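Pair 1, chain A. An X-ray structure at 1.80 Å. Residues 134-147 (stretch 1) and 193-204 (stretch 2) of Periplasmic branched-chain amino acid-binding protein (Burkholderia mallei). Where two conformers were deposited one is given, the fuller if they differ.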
# COMPACT_ATOMS: atom_id res chain seq x y z
N ALA A 134 -2.37 6.62 -17.42
CA ALA A 134 -1.23 6.43 -18.30
C ALA A 134 -1.56 5.43 -19.42
O ALA A 134 -1.27 5.68 -20.60
CB ALA A 134 0.01 6.00 -17.52
N VAL A 135 -2.19 4.32 -19.06
CA VAL A 135 -2.53 3.29 -20.04
C VAL A 135 -3.61 3.81 -21.01
O VAL A 135 -3.48 3.62 -22.23
CB VAL A 135 -2.95 1.99 -19.35
CG1 VAL A 135 -3.50 0.94 -20.34
CG2 VAL A 135 -1.79 1.39 -18.56
N VAL A 136 -4.64 4.48 -20.51
CA VAL A 136 -5.70 5.02 -21.39
C VAL A 136 -5.10 6.07 -22.32
O VAL A 136 -5.41 6.09 -23.53
CB VAL A 136 -6.90 5.63 -20.61
CG1 VAL A 136 -7.92 6.25 -21.59
CG2 VAL A 136 -7.53 4.60 -19.77
N LYS A 137 -4.20 6.91 -21.80
CA LYS A 137 -3.58 7.95 -22.61
C LYS A 137 -2.70 7.36 -23.70
O LYS A 137 -2.56 8.00 -24.74
CB LYS A 137 -2.78 8.96 -21.76
CG LYS A 137 -3.55 10.25 -21.41
CD LYS A 137 -3.97 10.36 -19.97
CE LYS A 137 -4.16 11.84 -19.54
NZ LYS A 137 -5.12 12.03 -18.39
N GLN A 138 -2.16 6.15 -23.48
CA GLN A 138 -1.34 5.41 -24.45
C GLN A 138 -2.19 4.67 -25.50
O GLN A 138 -1.64 3.99 -26.38
CB GLN A 138 -0.46 4.35 -23.75
CG GLN A 138 0.81 4.80 -22.95
CD GLN A 138 1.43 3.66 -22.10
OE1 GLN A 138 0.78 2.65 -21.81
NE2 GLN A 138 2.67 3.81 -21.71
N GLY A 139 -3.50 4.76 -25.39
CA GLY A 139 -4.42 4.10 -26.33
C GLY A 139 -5.08 2.83 -25.81
O GLY A 139 -5.78 2.15 -26.58
N GLY A 140 -4.87 2.50 -24.53
CA GLY A 140 -5.55 1.35 -23.92
C GLY A 140 -6.93 1.84 -23.52
O GLY A 140 -7.15 2.19 -22.36
N LYS A 141 -7.86 1.86 -24.48
CA LYS A 141 -9.17 2.46 -24.28
C LYS A 141 -10.20 1.49 -23.71
O LYS A 141 -11.03 1.90 -22.90
CB LYS A 141 -9.71 3.05 -25.58
CG LYS A 141 -8.83 4.14 -26.19
CD LYS A 141 -8.53 5.30 -25.24
CE LYS A 141 -7.54 6.29 -25.90
NZ LYS A 141 -7.31 7.53 -25.13
N THR A 142 -10.16 0.22 -24.13
CA THR A 142 -11.15 -0.76 -23.64
C THR A 142 -10.58 -1.72 -22.61
O THR A 142 -9.50 -2.29 -22.83
CB THR A 142 -11.87 -1.57 -24.75
OG1 THR A 142 -10.95 -2.42 -25.43
CG2 THR A 142 -12.53 -0.65 -25.74
N TRP A 143 -11.33 -1.90 -21.52
CA TRP A 143 -10.87 -2.61 -20.30
C TRP A 143 -11.81 -3.71 -19.86
O TRP A 143 -13.03 -3.55 -19.92
CB TRP A 143 -10.71 -1.66 -19.11
CG TRP A 143 -9.57 -0.70 -19.23
CD1 TRP A 143 -9.38 0.22 -20.21
CD2 TRP A 143 -8.45 -0.58 -18.34
NE1 TRP A 143 -8.23 0.92 -20.00
CE2 TRP A 143 -7.63 0.46 -18.85
CE3 TRP A 143 -8.06 -1.22 -17.16
CZ2 TRP A 143 -6.45 0.85 -18.22
CZ3 TRP A 143 -6.90 -0.82 -16.54
CH2 TRP A 143 -6.10 0.20 -17.08
N PHE A 144 -11.22 -4.80 -19.37
CA PHE A 144 -11.93 -5.85 -18.64
C PHE A 144 -11.16 -6.07 -17.34
O PHE A 144 -9.92 -6.18 -17.35
CB PHE A 144 -12.02 -7.15 -19.45
CG PHE A 144 -13.00 -8.16 -18.89
CD1 PHE A 144 -12.59 -9.08 -17.93
CD2 PHE A 144 -14.33 -8.19 -19.31
CE1 PHE A 144 -13.49 -10.01 -17.43
CE2 PHE A 144 -15.23 -9.12 -18.82
CZ PHE A 144 -14.81 -10.03 -17.87
N PHE A 145 -11.87 -6.11 -16.22
CA PHE A 145 -11.19 -6.27 -14.90
C PHE A 145 -11.21 -7.70 -14.39
O PHE A 145 -12.25 -8.42 -14.50
CB PHE A 145 -11.77 -5.32 -13.86
CG PHE A 145 -11.48 -3.88 -14.11
CD1 PHE A 145 -10.30 -3.33 -13.67
CD2 PHE A 145 -12.36 -3.08 -14.83
CE1 PHE A 145 -9.98 -2.01 -13.94
CE2 PHE A 145 -12.07 -1.74 -15.08
CZ PHE A 145 -10.87 -1.21 -14.64
N LEU A 146 -10.07 -8.11 -13.83
CA LEU A 146 -9.98 -9.30 -13.00
C LEU A 146 -9.83 -8.77 -11.58
O LEU A 146 -8.82 -8.14 -11.24
CB LEU A 146 -8.77 -10.14 -13.38
CG LEU A 146 -8.46 -11.41 -12.59
CD1 LEU A 146 -9.62 -12.42 -12.68
CD2 LEU A 146 -7.17 -12.07 -13.09
N THR A 147 -10.82 -9.02 -10.73
CA THR A 147 -10.93 -8.29 -9.48
C THR A 147 -10.98 -9.23 -8.28
O THR A 147 -11.88 -10.10 -8.19
CB THR A 147 -12.21 -7.44 -9.49
OG1 THR A 147 -12.15 -6.54 -10.62
CG2 THR A 147 -12.42 -6.67 -8.17
N SER A 193 -12.58 -13.55 -23.80
CA SER A 193 -13.76 -13.51 -24.66
C SER A 193 -14.36 -12.10 -24.76
O SER A 193 -15.12 -11.81 -25.69
CB SER A 193 -14.81 -14.50 -24.15
OG SER A 193 -14.31 -15.82 -24.21
N SER A 194 -14.03 -11.22 -23.82
CA SER A 194 -14.58 -9.86 -23.84
C SER A 194 -14.03 -9.00 -24.99
O SER A 194 -14.61 -7.98 -25.31
CB SER A 194 -14.27 -9.13 -22.53
OG SER A 194 -12.94 -8.63 -22.54
N LYS A 195 -12.89 -9.39 -25.55
CA LYS A 195 -12.17 -8.61 -26.57
C LYS A 195 -11.66 -7.21 -26.15
O LYS A 195 -11.22 -6.45 -26.99
CB LYS A 195 -13.00 -8.50 -27.85
CG LYS A 195 -13.48 -9.86 -28.38
N ALA A 196 -11.64 -6.91 -24.86
CA ALA A 196 -11.01 -5.69 -24.36
C ALA A 196 -9.53 -5.65 -24.74
O ALA A 196 -8.90 -6.70 -24.85
CB ALA A 196 -11.17 -5.62 -22.84
N GLN A 197 -8.98 -4.43 -24.88
CA GLN A 197 -7.55 -4.19 -25.14
C GLN A 197 -6.70 -4.43 -23.88
O GLN A 197 -5.59 -4.96 -23.96
CB GLN A 197 -7.32 -2.74 -25.59
CG GLN A 197 -7.83 -2.42 -26.98
CD GLN A 197 -7.90 -0.93 -27.27
OE1 GLN A 197 -8.41 -0.16 -26.47
NE2 GLN A 197 -7.39 -0.51 -28.45
N ILE A 198 -7.24 -4.04 -22.73
CA ILE A 198 -6.53 -4.06 -21.46
C ILE A 198 -7.24 -5.00 -20.48
O ILE A 198 -8.46 -4.89 -20.28
CB ILE A 198 -6.48 -2.64 -20.85
CG1 ILE A 198 -5.93 -1.60 -21.85
CG2 ILE A 198 -5.71 -2.63 -19.50
CD1 ILE A 198 -4.49 -1.91 -22.39
N LEU A 199 -6.46 -5.89 -19.85
CA LEU A 199 -6.88 -6.65 -18.68
C LEU A 199 -6.35 -5.98 -17.43
O LEU A 199 -5.13 -5.96 -17.19
CB LEU A 199 -6.36 -8.10 -18.75
CG LEU A 199 -6.72 -9.07 -17.60
CD1 LEU A 199 -8.21 -9.23 -17.49
CD2 LEU A 199 -6.09 -10.44 -17.81
N GLY A 200 -7.25 -5.38 -16.66
CA GLY A 200 -6.88 -4.63 -15.46
C GLY A 200 -6.87 -5.62 -14.31
O GLY A 200 -7.87 -6.27 -14.03
N LEU A 201 -5.72 -5.77 -13.69
CA LEU A 201 -5.53 -6.66 -12.56
C LEU A 201 -5.80 -5.92 -11.26
O LEU A 201 -4.91 -5.25 -10.71
CB LEU A 201 -4.10 -7.17 -12.55
CG LEU A 201 -3.75 -7.97 -13.80
CD1 LEU A 201 -2.25 -8.33 -13.80
CD2 LEU A 201 -4.62 -9.22 -13.92
N ALA A 202 -7.06 -5.97 -10.81
CA ALA A 202 -7.48 -5.30 -9.57
C ALA A 202 -7.29 -6.29 -8.43
O ALA A 202 -8.24 -6.76 -7.79
CB ALA A 202 -8.97 -4.82 -9.68
N ASN A 203 -6.02 -6.60 -8.17
CA ASN A 203 -5.65 -7.59 -7.16
C ASN A 203 -4.20 -7.30 -6.81
O ASN A 203 -3.67 -6.31 -7.30
CB ASN A 203 -5.89 -9.02 -7.66
CG ASN A 203 -5.11 -9.39 -8.94
OD1 ASN A 203 -4.09 -8.81 -9.28
ND2 ASN A 203 -5.55 -10.47 -9.58
N ALA A 204 -3.59 -8.10 -5.95
CA ALA A 204 -2.26 -7.74 -5.41
C ALA A 204 -1.47 -8.98 -5.02
O ALA A 204 -2.01 -10.09 -4.89
CB ALA A 204 -2.42 -6.85 -4.20
O HOH W 1 -6.85 2.67 -29.08
O HOH W 2 -11.77 -3.57 -27.63

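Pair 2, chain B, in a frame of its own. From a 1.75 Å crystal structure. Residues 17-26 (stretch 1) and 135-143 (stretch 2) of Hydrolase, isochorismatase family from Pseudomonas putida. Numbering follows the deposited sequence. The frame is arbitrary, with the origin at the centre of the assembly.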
# COMPACT_ATOMS: atom_id res chain seq x y z
N SER B 17 6.57 15.09 -19.90
CA SER B 17 5.56 15.97 -20.46
C SER B 17 4.65 16.36 -19.30
O SER B 17 3.86 15.55 -18.83
CB SER B 17 4.77 15.28 -21.56
OG SER B 17 3.78 16.14 -22.08
N ARG B 18 4.78 17.61 -18.85
CA ARG B 18 4.10 18.06 -17.64
C ARG B 18 2.59 18.13 -17.80
O ARG B 18 2.08 18.49 -18.87
CB ARG B 18 4.67 19.40 -17.19
CG ARG B 18 6.16 19.33 -16.89
CD ARG B 18 6.75 20.70 -16.64
NE ARG B 18 8.21 20.63 -16.51
CZ ARG B 18 8.97 21.64 -16.11
NH1 ARG B 18 8.42 22.80 -15.78
NH2 ARG B 18 10.29 21.48 -16.03
N GLY B 19 1.87 17.79 -16.73
CA GLY B 19 0.42 17.85 -16.72
C GLY B 19 -0.10 19.23 -16.38
O GLY B 19 0.64 20.22 -16.40
N VAL B 20 -1.39 19.31 -16.05
CA VAL B 20 -2.03 20.59 -15.80
C VAL B 20 -2.65 20.71 -14.41
O VAL B 20 -3.32 21.70 -14.11
CB VAL B 20 -3.06 20.93 -16.91
CG1 VAL B 20 -2.35 21.21 -18.23
CG2 VAL B 20 -4.09 19.82 -17.07
N HIS B 21 -2.40 19.71 -13.55
CA HIS B 21 -2.87 19.73 -12.16
C HIS B 21 -1.76 19.48 -11.18
O HIS B 21 -1.59 18.36 -10.68
CB HIS B 21 -4.02 18.74 -11.97
CG HIS B 21 -5.21 19.01 -12.86
ND1 HIS B 21 -6.03 20.06 -12.67
CD2 HIS B 21 -5.69 18.33 -13.97
CE1 HIS B 21 -7.00 20.05 -13.61
NE2 HIS B 21 -6.79 18.99 -14.40
N PRO B 22 -0.98 20.54 -10.89
CA PRO B 22 0.20 20.44 -10.04
C PRO B 22 -0.11 20.37 -8.55
O PRO B 22 -1.12 20.91 -8.10
CB PRO B 22 0.96 21.75 -10.32
CG PRO B 22 0.25 22.40 -11.48
CD PRO B 22 -1.16 21.90 -11.41
N ALA B 23 0.77 19.71 -7.81
CA ALA B 23 0.76 19.74 -6.35
C ALA B 23 2.20 19.79 -5.85
O ALA B 23 3.12 19.24 -6.48
CB ALA B 23 0.03 18.52 -5.79
N ILE B 24 2.39 20.46 -4.72
CA ILE B 24 3.71 20.61 -4.12
C ILE B 24 3.80 19.69 -2.90
O ILE B 24 2.94 19.74 -2.01
CB ILE B 24 3.98 22.08 -3.68
CG1 ILE B 24 3.49 23.09 -4.73
CG2 ILE B 24 5.44 22.29 -3.27
CD1 ILE B 24 4.08 22.99 -6.13
N ILE B 25 4.84 18.86 -2.85
CA ILE B 25 5.11 18.03 -1.67
C ILE B 25 6.39 18.53 -1.02
O ILE B 25 7.45 18.53 -1.65
CB ILE B 25 5.25 16.53 -2.03
CG1 ILE B 25 4.06 16.06 -2.88
CG2 ILE B 25 5.42 15.70 -0.76
CD1 ILE B 25 4.30 14.75 -3.60
N VAL B 26 6.28 18.96 0.23
CA VAL B 26 7.44 19.45 0.99
C VAL B 26 7.83 18.37 2.00
O VAL B 26 7.17 18.18 3.02
CB VAL B 26 7.13 20.78 1.69
CG1 VAL B 26 8.38 21.35 2.37
CG2 VAL B 26 6.57 21.77 0.69
N ASN B 135 -7.32 15.13 -8.05
CA ASN B 135 -7.03 14.93 -9.48
C ASN B 135 -5.67 15.49 -9.89
O ASN B 135 -5.52 16.09 -10.96
CB ASN B 135 -8.14 15.52 -10.36
CG ASN B 135 -9.48 14.84 -10.14
OD1 ASN B 135 -9.58 13.61 -10.22
ND2 ASN B 135 -10.50 15.63 -9.84
N THR B 136 -4.68 15.31 -9.02
CA THR B 136 -3.31 15.76 -9.28
C THR B 136 -2.70 14.87 -10.36
O THR B 136 -2.93 13.66 -10.35
CB THR B 136 -2.47 15.68 -7.99
OG1 THR B 136 -3.01 16.57 -7.01
CG2 THR B 136 -1.02 16.06 -8.24
N ASP B 137 -1.94 15.47 -11.28
CA ASP B 137 -1.23 14.69 -12.30
C ASP B 137 0.29 14.88 -12.28
O ASP B 137 1.03 14.06 -12.85
CB ASP B 137 -1.80 14.94 -13.71
CG ASP B 137 -1.75 16.41 -14.13
OD1 ASP B 137 -0.95 17.20 -13.58
OD2 ASP B 137 -2.52 16.78 -15.05
N THR B 138 0.74 15.95 -11.63
CA THR B 138 2.15 16.32 -11.61
C THR B 138 2.51 16.81 -10.22
O THR B 138 1.83 17.69 -9.67
CB THR B 138 2.46 17.43 -12.64
OG1 THR B 138 1.91 17.07 -13.91
CG2 THR B 138 3.97 17.63 -12.79
N VAL B 139 3.56 16.24 -9.64
CA VAL B 139 4.02 16.66 -8.31
C VAL B 139 5.39 17.31 -8.39
O VAL B 139 6.24 16.90 -9.19
CB VAL B 139 4.01 15.51 -7.27
CG1 VAL B 139 2.58 15.01 -7.04
CG2 VAL B 139 4.93 14.36 -7.67
N VAL B 140 5.58 18.35 -7.58
CA VAL B 140 6.90 18.95 -7.40
C VAL B 140 7.39 18.56 -6.01
O VAL B 140 6.72 18.82 -4.99
CB VAL B 140 6.92 20.48 -7.61
CG1 VAL B 140 6.03 20.91 -8.78
CG2 VAL B 140 6.55 21.22 -6.35
N VAL B 141 8.53 17.89 -5.96
CA VAL B 141 9.06 17.38 -4.71
C VAL B 141 10.24 18.23 -4.24
O VAL B 141 11.16 18.50 -5.01
CB VAL B 141 9.45 15.89 -4.81
CG1 VAL B 141 9.88 15.35 -3.45
CG2 VAL B 141 8.30 15.05 -5.35
N THR B 142 10.17 18.64 -2.98
CA THR B 142 11.21 19.44 -2.32
C THR B 142 11.44 18.84 -0.93
O THR B 142 10.67 18.00 -0.48
CB THR B 142 10.74 20.90 -2.13
OG1 THR B 142 9.65 20.96 -1.19
CG2 THR B 142 10.29 21.52 -3.45
N GLY B 143 12.51 19.25 -0.25
CA GLY B 143 12.70 18.84 1.14
C GLY B 143 14.07 18.32 1.54
O GLY B 143 15.08 18.64 0.92

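In both pairs two parallel strands lie side by side, each entered from a loop, and the N, CA and C atoms of 14 central residues superpose with an RMSD of 0.9 Å. The strand axes cross at -29° in pair 1 and -24° in pair 2, approaching to 4.6 and 4.7 Å, as expected of neighbours in a twisted sheet. Three central rungs of the hydrogen-bond ladder are equivalent. In pair 1, Phe A144 N donates to Ile A198 O, Gly A200 N to Phe A144 O, and Leu A146 N to Gly A200 O, each at 2.9 Å. In pair 2, Ala B23 N reaches Thr B138 O at 2.9 Å, while Val B140 N to Ala B23 O and Ile B25 N to Val B140 O both measure 2.8 Å. The rung before these is firm in pair 1, Ile A198 N to Thr A142 O at 2.9 Å, but weak in pair 2, Thr B138 N to His B21 O at 3.5 Å. Because the backbone does this work, side chains can vary widely along it.

The entrance to the sheet is where the likeness goes beyond the ladder. Gln A197 matches Asp B137, and each offers side-chain oxygen to two successive backbone amides where the opposing chain enters its strand. Gln A197 uses one atom, OE1, which accepts from Lys A141 N and Thr A142 N, both at 2.9 Å. The shorter Asp B137 uses both carboxylate oxygens: OD2 accepts from Val B20 N and OD1 from His B21 N, again both at 2.9 Å. An acceptor suits this place because two successive NH groups of the facing chain point at it. The amide of this residue is bonded back in both pairs: Gln A197 N donates to Thr A142 OG1 at 2.9 Å, and Asp B137 N to His B21 O at 3.0 Å.

Gly A140 and Gly B19 also coincide, and in both the coordinates leave no room for a CB. An ideal CB on Gly A140 would lie 2.7 Å from Ile A198 CD1; on Gly B19 it would lie 2.3 Å from Asp B137 CG. The residue facing these glycines differs in character. Ile A198 packs CG1 3.6 Å from Gly A140 CA, whereas the matching Thr B138 accepts a hydrogen bond through OG1 from Gly B19 N at 2.9 Å. The side-chain centres of the two beta-branched residues lie only 0.4 Å apart.

On the sheet face bearing Ile A198, pair 1 sets large rings beside a glycine. The six-membered ring of Trp A143 receives Ile A198 CG2 over its face, 3.4 Å from the centroid. A CB on Gly A200 would come 2.9 Å from Phe A145 CE1 and 3.0 Å from Trp A143 CE3, so glycine makes space for both aromatics. Pair 2 fills the corresponding region with Pro B22, Ile B24 and Val B140, where Ile B24 CD1 and Val B140 CG2 come to 3.0 Å, shorter than a normal van der Waals contact.

On the other face, Phe A144 CB meets Ala A196 CB at 3.8 Å; in pair 2 the sizes reverse, Ala B23 CB meeting Thr B136 CG2 at 3.6 Å.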